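Long-range contacts in colicin-D (Escherichia coli, PDB 5ZNM), which kills Escherichia coli and its close relatives by inhibiting protein synthesis, here as a fragment holding its central domain and C-terminal tRNase domain: residues A16-K21 against T272-V277; L50-S55 against Y264-A269. All coordinates share one frame; numbering follows the deposited sequence.

Contact 1: A16-K21 against T272-V277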
ATOM      1  N   ALA A  16       9.094 -22.037 -14.839  1.00 16.18           N
ATOM      2  CA  ALA A  16       8.188 -23.150 -15.092  1.00 17.26           C
ATOM      3  C   ALA A  16       8.274 -24.199 -13.990  1.00 22.71           C
ATOM      4  O   ALA A  16       7.250 -24.751 -13.571  1.00 21.89           O
ATOM      5  CB  ALA A  16       8.488 -23.788 -16.449  1.00 18.82           C
ATOM      6  N   GLU A  17       9.489 -24.486 -13.506  1.00 20.70           N
ATOM      7  CA  GLU A  17       9.651 -25.479 -12.445  1.00 21.04           C
ATOM      8  C   GLU A  17       9.051 -25.001 -11.123  1.00 20.41           C
ATOM      9  O   GLU A  17       8.411 -25.785 -10.408  1.00 22.14           O
ATOM     10  CB  GLU A  17      11.130 -25.820 -12.268  1.00 25.11           C
ATOM     11  CG  GLU A  17      11.671 -26.679 -13.388  1.00 31.06           C
ATOM     12  CD  GLU A  17      13.146 -27.001 -13.229  1.00 42.58           C
ATOM     13  OE1 GLU A  17      13.851 -26.271 -12.502  1.00 44.97           O
ATOM     14  OE2 GLU A  17      13.595 -27.993 -13.840  1.00 52.43           O
ATOM     15  N   LEU A  18       9.266 -23.733 -10.767  1.00 18.22           N
ATOM     16  CA  LEU A  18       8.660 -23.190  -9.546  1.00 21.12           C
ATOM     17  C   LEU A  18       7.150 -23.150  -9.662  1.00 19.17           C
ATOM     18  O   LEU A  18       6.430 -23.510  -8.718  1.00 18.84           O
ATOM     19  CB  LEU A  18       9.180 -21.778  -9.261  1.00 17.98           C
ATOM     20  CG  LEU A  18      10.559 -21.642  -8.640  1.00 21.88           C
ATOM     21  CD1 LEU A  18      11.054 -20.205  -8.751  1.00 20.96           C
ATOM     22  CD2 LEU A  18      10.513 -22.079  -7.190  1.00 20.78           C
ATOM     23  N   PHE A  19       6.651 -22.668 -10.802  1.00 18.50           N
ATOM     24  CA  PHE A  19       5.210 -22.605 -11.005  1.00 16.91           C
ATOM     25  C   PHE A  19       4.596 -23.993 -10.935  1.00 21.82           C
ATOM     26  O   PHE A  19       3.510 -24.168 -10.372  1.00 22.10           O
ATOM     27  CB  PHE A  19       4.876 -21.968 -12.348  1.00 14.10           C
ATOM     28  CG  PHE A  19       4.907 -20.450 -12.356  1.00 21.20           C
ATOM     29  CD1 PHE A  19       5.653 -19.725 -11.429  1.00 17.87           C
ATOM     30  CD2 PHE A  19       4.193 -19.753 -13.323  1.00 19.83           C
ATOM     31  CE1 PHE A  19       5.670 -18.345 -11.466  1.00 18.54           C
ATOM     32  CE2 PHE A  19       4.222 -18.362 -13.375  1.00 17.70           C
ATOM     33  CZ  PHE A  19       4.938 -17.659 -12.430  1.00 17.44           C
ATOM     34  N   SER A  20       5.280 -24.995 -11.491  1.00 18.15           N
ATOM     35  CA  SER A  20       4.745 -26.356 -11.462  1.00 20.62           C
ATOM     36  C   SER A  20       4.576 -26.854 -10.035  1.00 22.11           C
ATOM     37  O   SER A  20       3.519 -27.381  -9.673  1.00 23.04           O
ATOM     38  CB  SER A  20       5.650 -27.311 -12.246  1.00 21.07           C
ATOM     39  OG  SER A  20       5.108 -28.618 -12.175  1.00 25.13           O
ATOM     40  N   LYS A  21       5.612 -26.699  -9.205  1.00 22.09           N
ATOM     41  CA  LYS A  21       5.509 -27.145  -7.818  1.00 21.95           C
ATOM     42  C   LYS A  21       4.452 -26.369  -7.049  1.00 25.12           C
ATOM     43  O   LYS A  21       3.813 -26.924  -6.143  1.00 23.64           O
ATOM     44  CB  LYS A  21       6.852 -27.007  -7.110  1.00 23.53           C
ATOM     45  CG  LYS A  21       7.964 -27.842  -7.705  1.00 34.11           C
ATOM     46  CD  LYS A  21       9.217 -27.676  -6.866  1.00 49.58           C
ATOM     47  CE  LYS A  21      10.423 -27.324  -7.723  1.00 59.93           C
ATOM     48  NZ  LYS A  21      11.700 -27.441  -6.959  1.00 63.85           N
ATOM     49  N   THR A 272       8.573 -13.927 -11.936  1.00 16.58           N
ATOM     50  CA  THR A 272       9.382 -15.071 -12.339  1.00 21.06           C
ATOM     51  C   THR A 272       9.557 -16.093 -11.230  1.00 18.22           C
ATOM     52  O   THR A 272      10.140 -17.156 -11.468  1.00 19.62           O
ATOM     53  CB  THR A 272      10.763 -14.593 -12.816  1.00 22.93           C
ATOM     54  OG1 THR A 272      11.373 -13.798 -11.786  1.00 20.72           O
ATOM     55  CG2 THR A 272      10.607 -13.764 -14.083  1.00 18.23           C
ATOM     56  N   GLY A 273       9.088 -15.789 -10.024  1.00 17.28           N
ATOM     57  CA  GLY A 273       9.117 -16.709  -8.906  1.00 15.21           C
ATOM     58  C   GLY A 273       7.750 -16.747  -8.240  1.00 12.66           C
ATOM     59  O   GLY A 273       6.765 -16.312  -8.844  1.00 16.10           O
ATOM     60  N   VAL A 274       7.661 -17.260  -7.010  1.00 15.62           N
ATOM     61  CA  VAL A 274       6.370 -17.485  -6.364  1.00 15.31           C
ATOM     62  C   VAL A 274       6.410 -17.032  -4.911  1.00 15.49           C
ATOM     63  O   VAL A 274       7.473 -16.929  -4.290  1.00 21.78           O
ATOM     64  CB  VAL A 274       5.918 -18.973  -6.428  1.00 15.38           C
ATOM     65  CG1 VAL A 274       5.755 -19.431  -7.872  1.00 16.31           C
ATOM     66  CG2 VAL A 274       6.899 -19.869  -5.704  1.00 15.56           C
ATOM     67  N   GLU A 275       5.220 -16.766  -4.363  1.00 17.26           N
ATOM     68  CA  GLU A 275       5.090 -16.399  -2.960  1.00 15.33           C
ATOM     69  C   GLU A 275       3.836 -17.031  -2.384  1.00 16.62           C
ATOM     70  O   GLU A 275       2.800 -17.099  -3.054  1.00 18.42           O
ATOM     71  CB  GLU A 275       5.034 -14.872  -2.755  1.00 21.00           C
ATOM     72  CG  GLU A 275       3.969 -14.168  -3.539  1.00 29.77           C
ATOM     73  CD  GLU A 275       3.864 -12.684  -3.184  1.00 33.70           C
ATOM     74  OE1 GLU A 275       4.912 -12.022  -2.976  1.00 33.55           O
ATOM     75  OE2 GLU A 275       2.729 -12.183  -3.126  1.00 24.36           O
ATOM     76  N   ALA A 276       3.944 -17.507  -1.149  1.00 14.69           N
ATOM     77  CA  ALA A 276       2.827 -18.156  -0.475  1.00 14.49           C
ATOM     78  C   ALA A 276       1.953 -17.108   0.209  1.00 15.82           C
ATOM     79  O   ALA A 276       2.457 -16.155   0.812  1.00 15.16           O
ATOM     80  CB  ALA A 276       3.333 -19.167   0.556  1.00 14.82           C
ATOM     81  N   VAL A 277       0.641 -17.293   0.102  1.00 18.38           N
ATOM     82  CA  VAL A 277      -0.356 -16.384   0.654  1.00 15.30           C
ATOM     83  C   VAL A 277      -1.223 -17.173   1.630  1.00 16.78           C
ATOM     84  O   VAL A 277      -1.760 -18.227   1.274  1.00 14.67           O
ATOM     85  CB  VAL A 277      -1.224 -15.774  -0.462  1.00 13.68           C
ATOM     86  CG1 VAL A 277      -2.197 -14.738   0.088  1.00 12.65           C
ATOM     87  CG2 VAL A 277      -0.360 -15.172  -1.557  1.00 13.75           C
TER
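The carbonyl oxygen of Thr-272 accepts a hydrogen bond from Gln-227 NE2 of the second subunit, and the CD1 methyl of Leu-18 lies loosely beside it. Here the end of helix 3-22 leans on the turn that leads into strand 274-281, a strand of a five-stranded antiparallel sheet; segment 272-277 belongs to the S-type pyocin family region of the colicin.

Leu-18 heads for the turn, where its CD1 methyl comes 4.0 Å from Gly-273 CA. One helix position on, Phe-19 points its CG beside the backbone N and anti to the carbonyl carbon (chi1 -81°). Its ring turns an edge to the turn, with Phe-19 CE1 3.5 Å from Gly-273 O, which lies near the ring plane. Val-274 CG1 approaches the same ring obliquely, 3.6 Å from Phe-19 CD1; the two side chains slide past each other in opposite directions. That methyl group lies mainly against the ring, with a looser contact to Leu-18. Beyond the helix, Val-274 packs on Trp-265 of the neighbouring strand.

No hydrogen bond joins the segments, which leaves the helix held by van der Waals contact and by a ring edge set at a carbonyl oxygen. The directional polar bonds belong to the turn: Gly-273 N donates to Asp-268 OD1, and the backbone of Val-274 bonds to the second subunit.

Contact 2: L50-S55 against Y264-A269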
ATOM      1  N   LEU A  50      -9.774 -13.022  -4.616  1.00 18.93           N
ATOM      2  CA  LEU A  50      -8.371 -12.770  -4.323  1.00 15.83           C
ATOM      3  C   LEU A  50      -7.708 -12.150  -5.546  1.00 24.73           C
ATOM      4  O   LEU A  50      -7.890 -12.632  -6.668  1.00 22.99           O
ATOM      5  CB  LEU A  50      -7.648 -14.072  -3.972  1.00 20.26           C
ATOM      6  CG  LEU A  50      -8.012 -14.775  -2.675  1.00 21.65           C
ATOM      7  CD1 LEU A  50      -7.604 -16.242  -2.730  1.00 19.80           C
ATOM      8  CD2 LEU A  50      -7.322 -14.039  -1.522  1.00 18.28           C
ATOM      9  N   ASN A  51      -6.930 -11.098  -5.337  1.00 17.21           N
ATOM     10  CA  ASN A  51      -6.120 -10.541  -6.407  1.00 15.71           C
ATOM     11  C   ASN A  51      -4.699 -11.067  -6.281  1.00 17.46           C
ATOM     12  O   ASN A  51      -4.188 -11.228  -5.171  1.00 22.48           O
ATOM     13  CB  ASN A  51      -6.133  -9.012  -6.368  1.00 19.58           C
ATOM     14  CG  ASN A  51      -7.469  -8.436  -6.775  1.00 28.54           C
ATOM     15  OD1 ASN A  51      -8.241  -9.084  -7.494  1.00 29.29           O
ATOM     16  ND2 ASN A  51      -7.750  -7.206  -6.328  1.00 25.24           N
ATOM     17  N   ASN A  52      -4.048 -11.339  -7.417  1.00 15.28           N
ATOM     18  CA  ASN A  52      -2.655 -11.762  -7.369  1.00 18.65           C
ATOM     19  C   ASN A  52      -1.683 -10.574  -7.397  1.00 19.01           C
ATOM     20  O   ASN A  52      -0.615 -10.657  -7.996  1.00 26.90           O
ATOM     21  CB  ASN A  52      -2.351 -12.758  -8.494  1.00 18.85           C
ATOM     22  CG  ASN A  52      -2.753 -14.192  -8.137  1.00 22.01           C
ATOM     23  OD1 ASN A  52      -2.554 -15.127  -8.921  1.00 27.29           O
ATOM     24  ND2 ASN A  52      -3.313 -14.368  -6.956  1.00 15.41           N
ATOM     25  N   THR A  53      -2.053  -9.468  -6.763  1.00 20.79           N
ATOM     26  CA  THR A  53      -1.129  -8.382  -6.460  1.00 21.52           C
ATOM     27  C   THR A  53      -0.051  -8.865  -5.494  1.00 20.74           C
ATOM     28  O   THR A  53      -0.350  -9.231  -4.357  1.00 18.75           O
ATOM     29  CB  THR A  53      -1.919  -7.237  -5.831  1.00 21.07           C
ATOM     30  OG1 THR A  53      -3.090  -6.994  -6.628  1.00 25.77           O
ATOM     31  CG2 THR A  53      -1.065  -5.972  -5.743  1.00 18.63           C
ATOM     32  N   ALA A  54       1.204  -8.867  -5.930  1.00 16.66           N
ATOM     33  CA  ALA A  54       2.229  -9.537  -5.137  1.00 18.51           C
ATOM     34  C   ALA A  54       2.514  -8.776  -3.846  1.00 21.92           C
ATOM     35  O   ALA A  54       2.486  -7.540  -3.813  1.00 17.49           O
ATOM     36  CB  ALA A  54       3.516  -9.690  -5.945  1.00 16.37           C
ATOM     37  N   SER A  55       2.793  -9.531  -2.780  1.00 15.87           N
ATOM     38  CA  SER A  55       3.217  -8.969  -1.497  1.00 19.20           C
ATOM     39  C   SER A  55       2.160  -8.049  -0.897  1.00 20.32           C
ATOM     40  O   SER A  55       2.483  -7.062  -0.246  1.00 19.16           O
ATOM     41  CB  SER A  55       4.550  -8.221  -1.626  1.00 20.69           C
ATOM     42  OG  SER A  55       5.588  -9.118  -2.000  1.00 23.97           O
ATOM     43  N   TYR A 264      -2.271 -20.557  -0.561  1.00 16.46           N
ATOM     44  CA  TYR A 264      -2.085 -20.789  -1.991  1.00 15.80           C
ATOM     45  C   TYR A 264      -0.878 -19.979  -2.458  1.00 15.80           C
ATOM     46  O   TYR A 264      -0.370 -19.105  -1.742  1.00 16.82           O
ATOM     47  CB  TYR A 264      -3.346 -20.445  -2.799  1.00 12.57           C
ATOM     48  CG  TYR A 264      -3.495 -18.989  -3.163  1.00 18.15           C
ATOM     49  CD1 TYR A 264      -3.697 -18.014  -2.183  1.00 19.50           C
ATOM     50  CD2 TYR A 264      -3.423 -18.581  -4.481  1.00 22.88           C
ATOM     51  CE1 TYR A 264      -3.829 -16.675  -2.519  1.00 15.77           C
ATOM     52  CE2 TYR A 264      -3.544 -17.246  -4.825  1.00 19.77           C
ATOM     53  CZ  TYR A 264      -3.751 -16.298  -3.850  1.00 20.22           C
ATOM     54  OH  TYR A 264      -3.865 -14.970  -4.217  1.00 19.53           O
ATOM     55  N   TRP A 265      -0.407 -20.286  -3.668  1.00 15.01           N
ATOM     56  CA  TRP A 265       0.755 -19.616  -4.249  1.00 17.30           C
ATOM     57  C   TRP A 265       0.330 -18.683  -5.379  1.00 17.49           C
ATOM     58  O   TRP A 265      -0.567 -19.023  -6.152  1.00 17.76           O
ATOM     59  CB  TRP A 265       1.746 -20.637  -4.807  1.00 20.43           C
ATOM     60  CG  TRP A 265       2.355 -21.507  -3.787  1.00 18.29           C
ATOM     61  CD1 TRP A 265       1.880 -22.710  -3.344  1.00 21.20           C
ATOM     62  CD2 TRP A 265       3.563 -21.258  -3.067  1.00 17.43           C
ATOM     63  NE1 TRP A 265       2.720 -23.225  -2.394  1.00 22.42           N
ATOM     64  CE2 TRP A 265       3.764 -22.356  -2.206  1.00 19.43           C
ATOM     65  CE3 TRP A 265       4.501 -20.213  -3.072  1.00 19.89           C
ATOM     66  CZ2 TRP A 265       4.857 -22.443  -1.352  1.00 18.92           C
ATOM     67  CZ3 TRP A 265       5.593 -20.300  -2.225  1.00 19.64           C
ATOM     68  CH2 TRP A 265       5.760 -21.412  -1.371  1.00 21.90           C
ATOM     69  N   ARG A 266       0.972 -17.521  -5.476  1.00 15.70           N
ATOM     70  CA  ARG A 266       0.832 -16.596  -6.592  1.00 16.82           C
ATOM     71  C   ARG A 266       2.214 -16.186  -7.067  1.00 12.40           C
ATOM     72  O   ARG A 266       3.201 -16.346  -6.338  1.00 17.11           O
ATOM     73  CB  ARG A 266       0.026 -15.331  -6.234  1.00 14.46           C
ATOM     74  CG  ARG A 266       0.640 -14.467  -5.126  1.00 13.18           C
ATOM     75  CD  ARG A 266      -0.294 -13.275  -4.749  1.00 15.46           C
ATOM     76  NE  ARG A 266       0.164 -12.605  -3.538  1.00 18.07           N
ATOM     77  CZ  ARG A 266      -0.635 -11.982  -2.672  1.00 21.55           C
ATOM     78  NH1 ARG A 266      -1.943 -11.928  -2.885  1.00 17.12           N
ATOM     79  NH2 ARG A 266      -0.122 -11.427  -1.580  1.00 16.81           N
ATOM     80  N   PRO A 267       2.327 -15.667  -8.290  1.00 17.63           N
ATOM     81  CA  PRO A 267       3.635 -15.180  -8.746  1.00 19.66           C
ATOM     82  C   PRO A 267       4.144 -14.069  -7.840  1.00 15.99           C
ATOM     83  O   PRO A 267       3.369 -13.323  -7.226  1.00 18.41           O
ATOM     84  CB  PRO A 267       3.361 -14.674 -10.168  1.00 19.00           C
ATOM     85  CG  PRO A 267       2.152 -15.440 -10.634  1.00 14.59           C
ATOM     86  CD  PRO A 267       1.311 -15.591  -9.357  1.00 14.81           C
ATOM     87  N   ASP A 268       5.470 -13.981  -7.733  1.00 15.63           N
ATOM     88  CA  ASP A 268       6.056 -12.896  -6.964  1.00 18.68           C
ATOM     89  C   ASP A 268       6.021 -11.594  -7.768  1.00 15.85           C
ATOM     90  O   ASP A 268       5.508 -11.529  -8.892  1.00 15.08           O
ATOM     91  CB  ASP A 268       7.470 -13.259  -6.502  1.00 21.80           C
ATOM     92  CG  ASP A 268       8.445 -13.513  -7.658  1.00 19.55           C
ATOM     93  OD1 ASP A 268       8.116 -13.232  -8.826  1.00 21.36           O
ATOM     94  OD2 ASP A 268       9.554 -14.005  -7.374  1.00 19.57           O
ATOM     95  N   ALA A 269       6.530 -10.523  -7.152  1.00 15.28           N
ATOM     96  CA  ALA A 269       6.433  -9.199  -7.768  1.00 20.30           C
ATOM     97  C   ALA A 269       7.141  -9.152  -9.125  1.00 18.42           C
ATOM     98  O   ALA A 269       6.647  -8.521 -10.070  1.00 17.22           O
ATOM     99  CB  ALA A 269       6.998  -8.138  -6.814  1.00 12.69           C
TER
HETATM  100  O   HOH W   1       1.560 -11.766  -8.807  1.00 24.74           O
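Asn-52 and Arg-266 face each other with their CA atoms 6.0 Å apart, and the two chains then draw together until the CA atoms of Ala-54 and Ala-269 are 5.0 Å apart. Strand 262-267, within this chain an edge strand of a five-stranded antiparallel sheet, forms a beta hairpin with strand 274-281; segment 50-55 leads from strand 49-51, at the edge of a mixed sheet, to strand 56-61 of the five-stranded one.

Arg-266 dominates the interface. Its CG sits between the backbone N and the carbonyl carbon (chi1 61°), and from there the chain runs extended to NE. Thr-53 O, which also bonds to Ser-56 OG, stands over the centre of one guanidinium face, 3.2 Å from Arg-266 CZ. Arg-266 NH1 gives Asn-51 O a weak, bent hydrogen bond of 3.3 Å (123° at the hydrogen). Stronger partners lie beyond: NE makes a salt bridge with Glu-275 and NH2 bonds to Ser-56 O.

Asn-52 slides past the base of the arginine, its ND2 3.5 Å from Arg-266 CB. Asn-52 ND2 also reaches the edge of the Tyr-264 ring, 2.9 Å from Tyr-264 OH, though the angle is too poor for a hydrogen bond; amide and ring planes are 24° apart. Its OD1 is hydrogen-bonded to a glycerol, probably from the crystallisation liquor. Leu-50 meets Tyr-264 tip to tip through CD1, and Ala-54 CB rests on the Ala-269 backbone, beside its methyl.

A single water bridges the two backbones, donating to Asn-52 O at 2.6 Å and to Pro-267 O at 2.9 Å.

How the contacts relate
Both contacts are buried, yet they illustrate two ways of securing one beta hairpin. Contact 1, its centre about 25 Å from the chain's centre, lies farther out and sets an N-terminal helix against the start of strand 274-281 without a hydrogen bond. Contact 2, with its centre at about 17 Å, sets a loop between sheets against strand 262-267 and is mixed, apolar at its ends and polar in the middle. The centres of the two contacts lie about 10 Å apart. The join is Glu-275, whose OE2 is 2.6 Å from Arg-266 NE in a salt bridge and 2.7 Å from Ser-55 N in a probable hydrogen bond. The second subunit touches both contacts.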